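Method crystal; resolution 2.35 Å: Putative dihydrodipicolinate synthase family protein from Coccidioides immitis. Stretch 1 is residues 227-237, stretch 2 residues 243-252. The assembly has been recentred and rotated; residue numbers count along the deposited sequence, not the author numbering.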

# COMPACT_ATOMS: atom_id res chain seq x y z
N LYS A 227 -4.72 13.82 -0.22
CA LYS A 227 -5.18 14.74 -1.27
C LYS A 227 -3.98 15.27 -2.05
O LYS A 227 -4.00 15.33 -3.30
CB LYS A 227 -5.96 15.93 -0.68
CG LYS A 227 -7.45 15.91 -0.92
CD LYS A 227 -7.80 15.60 -2.39
CE LYS A 227 -8.92 16.49 -2.89
NZ LYS A 227 -9.35 16.08 -4.23
N THR A 228 -2.93 15.65 -1.32
CA THR A 228 -1.69 16.12 -1.95
C THR A 228 -1.10 15.05 -2.87
O THR A 228 -0.82 15.33 -4.04
CB THR A 228 -0.67 16.62 -0.92
OG1 THR A 228 -1.29 17.60 -0.09
CG2 THR A 228 0.53 17.26 -1.60
N VAL A 229 -0.96 13.83 -2.38
CA VAL A 229 -0.37 12.80 -3.21
C VAL A 229 -1.24 12.54 -4.44
O VAL A 229 -0.72 12.33 -5.53
CB VAL A 229 -0.07 11.48 -2.42
CG1 VAL A 229 0.34 10.37 -3.37
CG2 VAL A 229 1.04 11.69 -1.45
N SER A 230 -2.56 12.56 -4.28
CA SER A 230 -3.46 12.41 -5.43
C SER A 230 -3.36 13.58 -6.37
O SER A 230 -3.48 13.40 -7.57
CB SER A 230 -4.92 12.27 -5.01
OG SER A 230 -5.08 11.17 -4.15
N LYS A 231 -3.19 14.80 -5.84
CA LYS A 231 -3.04 15.96 -6.71
C LYS A 231 -1.80 15.78 -7.60
O LYS A 231 -1.86 16.07 -8.79
CB LYS A 231 -3.00 17.30 -5.95
N ILE A 232 -0.71 15.29 -7.03
CA ILE A 232 0.51 15.09 -7.81
C ILE A 232 0.22 14.19 -9.00
O ILE A 232 0.50 14.56 -10.14
CB ILE A 232 1.67 14.54 -6.96
CG1 ILE A 232 2.11 15.60 -5.95
CG2 ILE A 232 2.84 14.16 -7.85
CD1 ILE A 232 3.00 15.07 -4.86
N TYR A 233 -0.36 13.02 -8.74
CA TYR A 233 -0.78 12.12 -9.81
C TYR A 233 -1.69 12.83 -10.82
O TYR A 233 -1.43 12.77 -12.03
CB TYR A 233 -1.46 10.88 -9.26
CG TYR A 233 -1.73 9.80 -10.30
CD1 TYR A 233 -0.74 8.87 -10.65
CD2 TYR A 233 -2.97 9.73 -10.95
CE1 TYR A 233 -0.98 7.88 -11.61
CE2 TYR A 233 -3.22 8.76 -11.92
CZ TYR A 233 -2.23 7.84 -12.25
OH TYR A 233 -2.49 6.88 -13.21
N GLU A 234 -2.72 13.52 -10.33
CA GLU A 234 -3.71 14.16 -11.20
C GLU A 234 -3.07 15.19 -12.13
O GLU A 234 -3.47 15.30 -13.29
CB GLU A 234 -4.86 14.81 -10.40
N LEU A 235 -2.09 15.93 -11.64
CA LEU A 235 -1.45 16.92 -12.48
C LEU A 235 -0.66 16.26 -13.61
O LEU A 235 -0.75 16.71 -14.75
CB LEU A 235 -0.57 17.87 -11.67
CG LEU A 235 -1.29 18.76 -10.67
CD1 LEU A 235 -0.29 19.32 -9.67
CD2 LEU A 235 -2.08 19.89 -11.37
N TYR A 236 0.06 15.18 -13.29
CA TYR A 236 0.80 14.43 -14.31
C TYR A 236 -0.12 13.91 -15.43
O TYR A 236 0.17 14.10 -16.62
CB TYR A 236 1.60 13.26 -13.70
CG TYR A 236 2.94 13.64 -13.07
CD1 TYR A 236 4.07 13.91 -13.87
CD2 TYR A 236 3.10 13.69 -11.68
CE1 TYR A 236 5.31 14.25 -13.28
CE2 TYR A 236 4.32 14.01 -11.09
CZ TYR A 236 5.42 14.29 -11.88
OH TYR A 236 6.61 14.62 -11.28
N LYS A 237 -1.24 13.28 -15.05
CA LYS A 237 -2.19 12.73 -16.03
C LYS A 237 -2.88 13.83 -16.87
O LYS A 237 -3.37 13.56 -17.96
CB LYS A 237 -3.23 11.83 -15.34
N GLN A 243 3.72 22.18 -12.60
CA GLN A 243 3.26 22.28 -11.21
C GLN A 243 3.29 20.94 -10.48
O GLN A 243 3.54 20.90 -9.28
CB GLN A 243 1.89 22.98 -11.10
CG GLN A 243 0.74 22.37 -11.91
CD GLN A 243 -0.17 23.43 -12.52
OE1 GLN A 243 0.30 24.36 -13.20
NE2 GLN A 243 -1.48 23.31 -12.30
N ALA A 244 3.10 19.85 -11.22
CA ALA A 244 3.23 18.49 -10.69
C ALA A 244 4.58 18.27 -10.02
O ALA A 244 4.64 17.77 -8.89
CB ALA A 244 3.00 17.45 -11.78
N MET A 245 5.65 18.64 -10.73
CA MET A 245 7.03 18.47 -10.25
C MET A 245 7.32 19.39 -9.06
O MET A 245 7.95 18.95 -8.09
CB MET A 245 8.06 18.67 -11.37
N GLU A 246 6.86 20.63 -9.13
CA GLU A 246 6.99 21.57 -8.01
C GLU A 246 6.30 21.03 -6.74
O GLU A 246 6.88 21.08 -5.66
CB GLU A 246 6.47 22.95 -8.40
CG GLU A 246 6.58 24.06 -7.32
CD GLU A 246 8.02 24.32 -6.84
OE1 GLU A 246 8.59 25.38 -7.19
OE2 GLU A 246 8.58 23.46 -6.09
N LEU A 247 5.09 20.49 -6.87
CA LEU A 247 4.37 19.92 -5.72
C LEU A 247 5.01 18.60 -5.25
O LEU A 247 5.15 18.33 -4.04
CB LEU A 247 2.90 19.71 -6.06
CG LEU A 247 1.94 19.32 -4.93
CD1 LEU A 247 1.74 20.48 -3.94
CD2 LEU A 247 0.58 18.85 -5.49
N HIS A 248 5.41 17.78 -6.23
CA HIS A 248 6.12 16.54 -5.97
C HIS A 248 7.38 16.78 -5.14
O HIS A 248 7.65 16.06 -4.18
CB HIS A 248 6.45 15.82 -7.27
CG HIS A 248 7.06 14.47 -7.08
ND1 HIS A 248 7.78 13.83 -8.06
CD2 HIS A 248 7.09 13.65 -6.00
CE1 HIS A 248 8.21 12.66 -7.61
NE2 HIS A 248 7.81 12.53 -6.36
N ARG A 249 8.11 17.82 -5.50
CA ARG A 249 9.31 18.22 -4.79
C ARG A 249 9.02 18.47 -3.30
O ARG A 249 9.66 17.87 -2.43
CB ARG A 249 9.85 19.50 -5.42
CG ARG A 249 11.26 19.46 -5.81
CD ARG A 249 11.66 20.87 -6.18
NE ARG A 249 12.51 20.93 -7.36
CZ ARG A 249 12.12 21.39 -8.55
NH1 ARG A 249 10.87 21.82 -8.75
NH2 ARG A 249 13.00 21.42 -9.56
N LYS A 250 8.07 19.35 -3.03
CA LYS A 250 7.63 19.64 -1.66
C LYS A 250 7.24 18.39 -0.88
O LYS A 250 7.59 18.26 0.29
CB LYS A 250 6.47 20.62 -1.67
CG LYS A 250 6.86 21.98 -2.20
CD LYS A 250 5.80 23.01 -1.88
CE LYS A 250 6.25 24.41 -2.20
NZ LYS A 250 6.06 24.71 -3.65
N ALA A 251 6.53 17.49 -1.54
CA ALA A 251 6.03 16.28 -0.92
C ALA A 251 7.17 15.30 -0.65
O ALA A 251 7.18 14.63 0.38
CB ALA A 251 4.94 15.63 -1.76
N ALA A 252 8.13 15.22 -1.57
CA ALA A 252 9.27 14.32 -1.38
C ALA A 252 10.12 14.80 -0.21
O ALA A 252 10.62 13.98 0.57
CB ALA A 252 10.08 14.23 -2.66

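At the centre of this contact the knobs are reciprocal. Ile232 sits among Ala244, Leu247, His248 and Ala251; its m,t rotamer carries CD1 to 3.7 Å from Ala251 CB and 3.6 Å from His248 CA. Leu247 in turn fills the hole formed by Thr228, Lys231, Ile232 and Leu235, its CD2 lying 3.6 Å from Ile232 CG1. The two helices run nearly antiparallel, with 156° between their directions and axes 8.6 Å apart at closest approach, and illustrate how knobs-into-holes packing can join neighbouring segments without a single hydrogen bond between the modelled atoms. Branched side chains serve as the knobs, while alanine permits close approach: the CA atoms of Ile232 and Ala244 are 5.2 Å apart, and Ala244 CB meets Leu235 CB at 3.6 Å. Ala244 CB also lies over one face of the Tyr236 ring, 3.8 Å from its centroid, in a CH-pi contact that turns a small side chain to good account.

Farther out, polarity enters without pairing across the interface. Tyr236 OH comes within 3.5 Å of His248 ND1, a contact rather than a hydrogen bond, while His248 NE2 and Thr228 OG1 are satisfied elsewhere in the structure. At the exposed margin, Gln243 NE2 rests 3.6 Å from Leu235 CD2, covering part of the leucine. Together the helices bury 510 Å².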